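Local coordinates for protein alpha-galactosidase (Umbelopsis vinacea, PDB 3A5V) that hydrolyses terminal alpha-linked galactose residues from oligosaccharides and glycoconjugates, as a tetrameric glycoside hydrolase of family 27, at residues 171-174 and 175-178; 304-308 and 309-313; 370-373 and 374-378. One frame throughout, in Å; residues are numbered along the deposited sequence. Where two conformers were deposited one is given.

Interaction 1: 171-174 and 175-178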
loop_
_atom_site.group_PDB
_atom_site.type_symbol
_atom_site.label_atom_id
_atom_site.label_comp_id
_atom_site.label_asym_id
_atom_site.label_seq_id
_atom_site.Cartn_x
_atom_site.Cartn_y
_atom_site.Cartn_z
ATOM N N ASP A 171 -1.147 -5.630 9.795
ATOM C CA ASP A 171 -1.694 -4.352 10.285
ATOM C C ASP A 171 -0.912 -3.693 11.438
ATOM O O ASP A 171 -1.436 -2.788 12.098
ATOM C CB ASP A 171 -3.183 -4.504 10.682
ATOM C CG ASP A 171 -4.043 -5.002 9.531
ATOM O OD1 ASP A 171 -3.905 -4.454 8.419
ATOM O OD2 ASP A 171 -4.844 -5.943 9.730
ATOM N N GLY A 172 0.319 -4.148 11.679
ATOM C CA GLY A 172 1.222 -3.514 12.658
ATOM C C GLY A 172 0.856 -3.673 14.126
ATOM O O GLY A 172 0.517 -2.679 14.790
ATOM N N PRO A 173 0.952 -4.915 14.658
ATOM C CA PRO A 173 0.631 -5.153 16.079
ATOM C C PRO A 173 1.567 -4.403 17.044
ATOM O O PRO A 173 1.152 -4.107 18.155
ATOM C CB PRO A 173 0.788 -6.658 16.242
ATOM C CG PRO A 173 1.759 -7.078 15.108
ATOM C CD PRO A 173 1.396 -6.148 13.971
ATOM N N TRP A 174 2.792 -4.080 16.608
ATOM C CA TRP A 174 3.721 -3.243 17.400
ATOM C C TRP A 174 3.136 -1.855 17.715
ATOM O O TRP A 174 3.582 -1.191 18.655
ATOM C CB TRP A 174 5.100 -3.117 16.702
ATOM C CG TRP A 174 4.977 -2.824 15.231
ATOM C CD1 TRP A 174 4.781 -1.599 14.645
ATOM C CD2 TRP A 174 4.970 -3.787 14.169
ATOM N NE1 TRP A 174 4.681 -1.747 13.276
ATOM C CE2 TRP A 174 4.792 -3.078 12.960
ATOM C CE3 TRP A 174 5.127 -5.186 14.123
ATOM C CZ2 TRP A 174 4.770 -3.717 11.702
ATOM C CZ3 TRP A 174 5.102 -5.827 12.879
ATOM C CH2 TRP A 174 4.916 -5.090 11.681
ATOM N N ASN A 175 2.151 -1.422 16.916
ATOM C CA ASN A 175 1.366 -0.208 17.188
ATOM C C ASN A 175 0.068 -0.524 17.949
ATOM O O ASN A 175 -0.203 0.074 18.990
ATOM C CB ASN A 175 1.013 0.548 15.884
ATOM C CG ASN A 175 2.240 0.901 15.044
ATOM O OD1 ASN A 175 3.254 1.411 15.551
ATOM N ND2 ASN A 175 2.144 0.641 13.736
ATOM N N PHE A 176 -0.745 -1.447 17.420
ATOM C CA PHE A 176 -2.109 -1.620 17.929
ATOM C C PHE A 176 -2.259 -2.524 19.148
ATOM O O PHE A 176 -3.219 -2.384 19.915
ATOM C CB PHE A 176 -3.131 -1.981 16.817
ATOM C CG PHE A 176 -3.079 -3.439 16.342
ATOM C CD1 PHE A 176 -3.560 -4.485 17.151
ATOM C CD2 PHE A 176 -2.605 -3.750 15.054
ATOM C CE1 PHE A 176 -3.540 -5.824 16.699
ATOM C CE2 PHE A 176 -2.558 -5.107 14.595
ATOM C CZ PHE A 176 -3.029 -6.140 15.434
ATOM N N ALA A 177 -1.319 -3.449 19.322
ATOM C CA ALA A 177 -1.497 -4.545 20.295
ATOM C C ALA A 177 -0.736 -4.317 21.600
ATOM O O ALA A 177 -0.816 -5.123 22.519
ATOM C CB ALA A 177 -1.064 -5.879 19.666
ATOM N N SER A 178 -0.008 -3.208 21.683
ATOM C CA SER A 178 1.005 -3.054 22.729
ATOM C C SER A 178 0.437 -2.896 24.139
ATOM O O SER A 178 1.114 -3.224 25.109
ATOM C CB SER A 178 1.952 -1.894 22.406
ATOM O OG SER A 178 1.208 -0.737 22.105
HETATM O O HOH W 1 -0.490 -0.261 12.600
HETATM O O HOH W 2 3.069 0.611 20.627
HETATM O O HOH W 3 3.564 0.047 11.284
#
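The carbonyl oxygen of Gly172 starts the single-turn helix 173-176 by taking two backbone donors, Asn175 N at 3.0 Å and Phe176 N at 3.2 Å, the second the straighter of the two (162° at the hydrogen). One residue on, Pro173 O accepts from Ala177 N at 2.8 Å. Gly172, the N-cap, has a positive phi of 70° that suits glycine, with Asn175 ND2 4.4 Å from Gly172 CA. Proline fits the next position, because in a helix's first turn the backbone N has no carbonyl of an earlier turn to bond.

Phe176 folds back over this start: chi1 of 77° sets CG between its backbone N and carbonyl carbon, which lays a ring face over Pro173. Pro173 CA, a CH-pi donor, stands 3.7 Å from the centroid of the Phe176 ring, while Asp171 O meets the ring edge at CD2. Further round the turn, Pro173 CB touches Ala177 CB at 4.0 Å. On the other flank the indole of Trp174 lies with one face over Gly172 CA and Pro173 CD. Its NE1 reaches the Asn175 amide through a water that accepts from NE1 and from Asn175 ND2. A second water takes another bond from Asn175 ND2 and donates to Asp171 O at 2.7 Å, tying the amide to the chain before the helix.

Trp184 of strand 183-185 backs Pro173, Trp174 and Ala177, and Leu210 of a neighbouring subunit packs on Trp174. A short, glycine-capped helix thus joins strands 162-165 and 183-185, a beta-alpha-beta crossover of the TIM barrel.

Interaction 2: 304-308 and 309-313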
loop_
_atom_site.group_PDB
_atom_site.type_symbol
_atom_site.label_atom_id
_atom_site.label_comp_id
_atom_site.label_asym_id
_atom_site.label_seq_id
_atom_site.Cartn_x
_atom_site.Cartn_y
_atom_site.Cartn_z
ATOM N N ARG A 304 20.163 -2.135 15.339
ATOM C CA ARG A 304 21.112 -2.352 14.243
ATOM C C ARG A 304 21.740 -0.999 13.834
ATOM O O ARG A 304 21.061 -0.115 13.305
ATOM C CB ARG A 304 20.464 -3.070 13.039
ATOM C CG ARG A 304 21.469 -3.431 11.925
ATOM C CD ARG A 304 20.948 -4.522 10.994
ATOM N NE ARG A 304 20.046 -4.023 9.953
ATOM C CZ ARG A 304 19.320 -4.806 9.145
ATOM N NH1 ARG A 304 19.343 -6.134 9.269
ATOM N NH2 ARG A 304 18.533 -4.253 8.233
ATOM N N ILE A 305 23.032 -0.859 14.086
ATOM C CA ILE A 305 23.761 0.398 13.911
ATOM C C ILE A 305 24.146 0.621 12.443
ATOM O O ILE A 305 24.008 1.731 11.931
ATOM C CB ILE A 305 25.037 0.425 14.803
ATOM C CG1 ILE A 305 24.646 0.232 16.272
ATOM C CG2 ILE A 305 25.845 1.746 14.615
ATOM C CD1 ILE A 305 23.513 1.185 16.754
ATOM N N TRP A 306 24.603 -0.435 11.778
ATOM C CA TRP A 306 24.866 -0.369 10.341
ATOM C C TRP A 306 24.773 -1.709 9.644
ATOM O O TRP A 306 24.789 -2.777 10.285
ATOM C CB TRP A 306 26.220 0.304 10.006
ATOM C CG TRP A 306 27.484 -0.169 10.735
ATOM C CD1 TRP A 306 28.219 0.575 11.615
ATOM C CD2 TRP A 306 28.204 -1.418 10.573
ATOM N NE1 TRP A 306 29.333 -0.124 12.022
ATOM C CE2 TRP A 306 29.335 -1.358 11.420
ATOM C CE3 TRP A 306 27.985 -2.588 9.823
ATOM C CZ2 TRP A 306 30.264 -2.412 11.523
ATOM C CZ3 TRP A 306 28.903 -3.642 9.926
ATOM C CH2 TRP A 306 30.029 -3.545 10.780
ATOM N N VAL A 307 24.640 -1.626 8.322
ATOM C CA VAL A 307 24.809 -2.758 7.415
ATOM C C VAL A 307 25.915 -2.358 6.429
ATOM O O VAL A 307 25.844 -1.281 5.823
ATOM C CB VAL A 307 23.512 -3.081 6.608
ATOM C CG1 VAL A 307 23.757 -4.244 5.606
ATOM C CG2 VAL A 307 22.385 -3.469 7.525
ATOM N N LYS A 308 26.934 -3.201 6.286
ATOM C CA LYS A 308 28.027 -2.941 5.341
ATOM C C LYS A 308 28.225 -4.213 4.531
ATOM O O LYS A 308 28.817 -5.174 5.013
ATOM C CB LYS A 308 29.324 -2.560 6.065
ATOM C CG LYS A 308 29.270 -1.220 6.819
ATOM C CD LYS A 308 30.541 -1.004 7.667
ATOM C CE LYS A 308 30.499 0.339 8.428
ATOM N NZ LYS A 308 31.782 0.530 9.199
ATOM N N GLY A 309 27.681 -4.220 3.315
ATOM C CA GLY A 309 27.620 -5.450 2.501
ATOM C C GLY A 309 26.841 -6.489 3.281
ATOM O O GLY A 309 25.716 -6.219 3.708
ATOM N N ASP A 310 27.466 -7.642 3.522
ATOM C CA ASP A 310 26.849 -8.735 4.277
ATOM C C ASP A 310 27.114 -8.664 5.794
ATOM O O ASP A 310 26.745 -9.577 6.545
ATOM C CB ASP A 310 27.436 -10.064 3.784
ATOM C CG ASP A 310 26.850 -10.517 2.467
ATOM O OD1 ASP A 310 25.662 -10.228 2.206
ATOM O OD2 ASP A 310 27.585 -11.180 1.700
ATOM N N GLN A 311 27.767 -7.597 6.238
ATOM C CA GLN A 311 28.065 -7.428 7.668
ATOM C C GLN A 311 27.080 -6.491 8.349
ATOM O O GLN A 311 26.608 -5.513 7.733
ATOM C CB GLN A 311 29.483 -6.901 7.837
ATOM C CG GLN A 311 30.534 -7.887 7.324
ATOM C CD GLN A 311 31.942 -7.404 7.576
ATOM O OE1 GLN A 311 32.154 -6.436 8.314
ATOM N NE2 GLN A 311 32.916 -8.069 6.962
ATOM N N GLN A 312 26.754 -6.797 9.612
ATOM C CA GLN A 312 25.837 -5.974 10.418
ATOM C C GLN A 312 26.398 -5.785 11.827
ATOM O O GLN A 312 27.049 -6.689 12.361
ATOM C CB GLN A 312 24.439 -6.607 10.486
ATOM C CG GLN A 312 23.902 -7.003 9.090
ATOM C CD GLN A 312 22.464 -7.490 9.105
ATOM O OE1 GLN A 312 21.740 -7.351 10.100
ATOM N NE2 GLN A 312 22.036 -8.050 7.979
ATOM N N LEU A 313 26.162 -4.604 12.397
ATOM C CA LEU A 313 26.542 -4.301 13.785
ATOM C C LEU A 313 25.275 -4.011 14.598
ATOM O O LEU A 313 24.436 -3.210 14.166
ATOM C CB LEU A 313 27.458 -3.062 13.844
ATOM C CG LEU A 313 27.805 -2.520 15.247
ATOM C CD1 LEU A 313 28.627 -3.550 16.017
ATOM C CD2 LEU A 313 28.532 -1.167 15.191
#
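Trp306 and Leu313 face each other in a beta hairpin of the C-terminal beta sandwich, strands 303-308 and 311-318 running antiparallel round a type II' turn from Lys308 to Gln311. Leu313 is the most deeply engaged residue: its CB stands over the six-membered ring of Trp306, 3.6 Å from the centroid in a CH-pi contact, and its CD2 reaches along to Trp306 NE1 at 3.4 Å. The same CD2 also meets Ile305 CB. Trp306 owes this position to a chi1 of 50°: CG sits between backbone N and carbonyl carbon, folding the indole across the partner strand, Gln311 O at its edge. NE1 has a weak bond to Asp343. Cutting Trp306 back to an alanine is likely to leave Leu313 CB and the Lys308 chain without the ring between them, and Asp343 without its weak partner.

Gln312 points to the other face, beside Val307. Its amide oxygen OE1 accepts from NH1 of Arg304 at 2.8 Å in one of the arginine's two conformers, and so less certainly, with guanidinium and amide nearly perpendicular; Asn222 also takes a bond from NH1. Gly309 has the positive phi that a type II' turn asks of its second residue. Lys308 N closes the end on Gln311 O at 2.7 Å, and the extended lysine chain sets Lys308 CE 3.5 Å above the indole plane of Trp306, on the face opposite Leu313 CB.

Interaction 3: 370-373 and 374-378. With NAG (2-acetamido-2-deoxy-beta-D-glucopyranose), chain D.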
loop_
_atom_site.group_PDB
_atom_site.type_symbol
_atom_site.label_atom_id
_atom_site.label_comp_id
_atom_site.label_asym_id
_atom_site.label_seq_id
_atom_site.Cartn_x
_atom_site.Cartn_y
_atom_site.Cartn_z
ATOM N N GLY A 370 39.735 -8.868 27.694
ATOM C CA GLY A 370 40.622 -7.799 28.149
ATOM C C GLY A 370 40.023 -6.430 27.877
ATOM O O GLY A 370 38.841 -6.320 27.535
ATOM N N ASN A 371 40.837 -5.392 28.041
ATOM C CA ASN A 371 40.412 -4.014 27.820
ATOM C C ASN A 371 40.766 -3.546 26.416
ATOM O O ASN A 371 41.792 -3.955 25.859
ATOM C CB ASN A 371 41.074 -3.079 28.838
ATOM C CG ASN A 371 40.308 -2.993 30.156
ATOM O OD1 ASN A 371 39.897 -4.013 30.713
ATOM N ND2 ASN A 371 40.130 -1.756 30.655
ATOM N N PHE A 372 39.922 -2.672 25.868
ATOM C CA PHE A 372 40.090 -2.099 24.535
ATOM C C PHE A 372 39.742 -0.610 24.603
ATOM O O PHE A 372 38.962 -0.201 25.468
ATOM C CB PHE A 372 39.115 -2.777 23.548
ATOM C CG PHE A 372 39.395 -4.235 23.310
ATOM C CD1 PHE A 372 38.976 -5.201 24.227
ATOM C CD2 PHE A 372 40.088 -4.642 22.168
ATOM C CE1 PHE A 372 39.242 -6.559 24.014
ATOM C CE2 PHE A 372 40.361 -6.002 21.945
ATOM C CZ PHE A 372 39.934 -6.959 22.872
ATOM N N SER A 373 40.316 0.185 23.697
ATOM C CA SER A 373 39.861 1.557 23.445
ATOM C C SER A 373 39.642 1.725 21.951
ATOM O O SER A 373 40.215 0.969 21.157
ATOM C CB SER A 373 40.841 2.606 23.988
ATOM O OG SER A 373 42.067 2.542 23.309
ATOM N N ASN A 374 38.804 2.704 21.595
ATOM C CA ASN A 374 38.593 3.164 20.213
ATOM C C ASN A 374 37.772 2.243 19.305
ATOM O O ASN A 374 36.821 2.695 18.666
ATOM C CB ASN A 374 39.932 3.493 19.531
ATOM C CG ASN A 374 40.574 4.760 20.079
ATOM O OD1 ASN A 374 41.452 4.683 20.924
ATOM N ND2 ASN A 374 40.125 5.925 19.610
ATOM N N HIS A 375 38.165 0.968 19.237
ATOM C CA HIS A 375 37.526 -0.001 18.336
ATOM C C HIS A 375 37.924 -1.401 18.782
ATOM O O HIS A 375 38.905 -1.574 19.517
ATOM C CB HIS A 375 37.993 0.201 16.884
ATOM C CG HIS A 375 39.466 -0.010 16.701
ATOM N ND1 HIS A 375 40.346 1.031 16.516
ATOM C CD2 HIS A 375 40.217 -1.139 16.715
ATOM C CE1 HIS A 375 41.576 0.556 16.414
ATOM N NE2 HIS A 375 41.524 -0.758 16.541
ATOM N N ILE A 376 37.176 -2.395 18.317
ATOM C CA ILE A 376 37.566 -3.783 18.513
ATOM C C ILE A 376 37.429 -4.535 17.179
ATOM O O ILE A 376 36.435 -4.369 16.470
ATOM C CB ILE A 376 36.703 -4.456 19.625
ATOM C CG1 ILE A 376 37.212 -5.886 19.923
ATOM C CG2 ILE A 376 35.198 -4.399 19.259
ATOM C CD1 ILE A 376 36.622 -6.514 21.198
ATOM N N THR A 377 38.425 -5.353 16.844
ATOM C CA THR A 377 38.385 -6.148 15.620
ATOM C C THR A 377 38.433 -7.629 15.988
ATOM O O THR A 377 39.334 -8.064 16.717
ATOM C CB THR A 377 39.566 -5.775 14.651
ATOM O OG1 THR A 377 39.461 -4.392 14.271
ATOM C CG2 THR A 377 39.540 -6.639 13.370
ATOM N N LEU A 378 37.476 -8.404 15.489
ATOM C CA LEU A 378 37.388 -9.836 15.829
ATOM C C LEU A 378 37.064 -10.696 14.619
ATOM O O LEU A 378 36.391 -10.239 13.686
ATOM C CB LEU A 378 36.298 -10.075 16.886
ATOM C CG LEU A 378 36.462 -9.465 18.278
ATOM C CD1 LEU A 378 35.214 -9.756 19.089
ATOM C CD2 LEU A 378 37.699 -10.018 18.987
HETATM C C1 NAG D . 39.461 -1.647 31.932
HETATM C C2 NAG D . 40.143 -0.434 32.591
HETATM C C3 NAG D . 39.452 -0.063 33.907
HETATM C C4 NAG D . 37.948 0.119 33.692
HETATM C C5 NAG D . 37.366 -1.086 32.931
HETATM C C6 NAG D . 35.885 -0.870 32.609
HETATM C C7 NAG D . 42.499 0.158 32.382
HETATM C C8 NAG D . 43.927 -0.307 32.490
HETATM N N2 NAG D . 41.561 -0.684 32.815
HETATM O O3 NAG D . 40.003 1.128 34.429
HETATM O O4 NAG D . 37.294 0.203 34.945
HETATM O O5 NAG D . 38.090 -1.325 31.747
HETATM O O6 NAG D . 35.326 -2.037 32.055
HETATM O O7 NAG D . 42.242 1.284 31.932
#
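A classic gamma turn, Ser373-Asn374-His375, carries the chain of the C-terminal beta sandwich from strand 367-372 of the six-stranded sheet to strand 375-380 of the two-stranded one. Its defining bond runs from His375 N to Ser373 O, 2.8 Å long and bent, with a C=O...N angle of only 96° that the tight ring of the turn imposes. Asn374 at the apex has a positive phi of 74°, which asparagine tolerates better than most residues with a side chain.

On the strands flanking the turn, Phe372 and Ile376 pack against each other. Ile376 CG1 is anti to its own backbone N (chi1 -175°) and the chain stays extended, so the methyl CD1 is carried over the centre of the Phe372 ring, 3.7 Å from the centroid and almost on the normal. CG1 follows at the rim, 3.7 Å from Phe372 CE2. Val360 of strand 358-362 touches both side chains, extending this apolar patch into the sheet.

Asn371 looks the other way and bears a glycan: its ND2 is bonded covalently to C1 of N-acetylglucosamine at 1.4 Å. Asn371, Phe372 and Ser373 make the Asn-X-Ser sequon of N-glycosylation, and Glu359 N is also hydrogen-bonded to the sugar. The chemistry thus divides by face: the methyl-on-ring contact, needing no polar partner, packs toward Val360 and the sheet, with Ile376 buried, while the amide-linked sugar can extend into solvent.

How the interactions relate
Interaction 1 is largely buried and belongs to the catalytic barrel, whereas interactions 2 and 3 belong to the C-terminal sandwich, the first of these partly buried, the second at the surface. The latter two reach the same six-stranded sheet at its outermost strands, 303-308 and 367-372; their centres lie about 18 Å apart, against about 39 Å between interactions 1 and 3. A ring meeting an aliphatic carbon recurs in all three, but its setting changes: a helix start with bridging waters, a hairpin with paired strands, a sharp turn between two sheets. Interactions 1 and 2 also touch a neighbouring subunit; interaction 3 meets no other chain of the tetramer and carries a glycan.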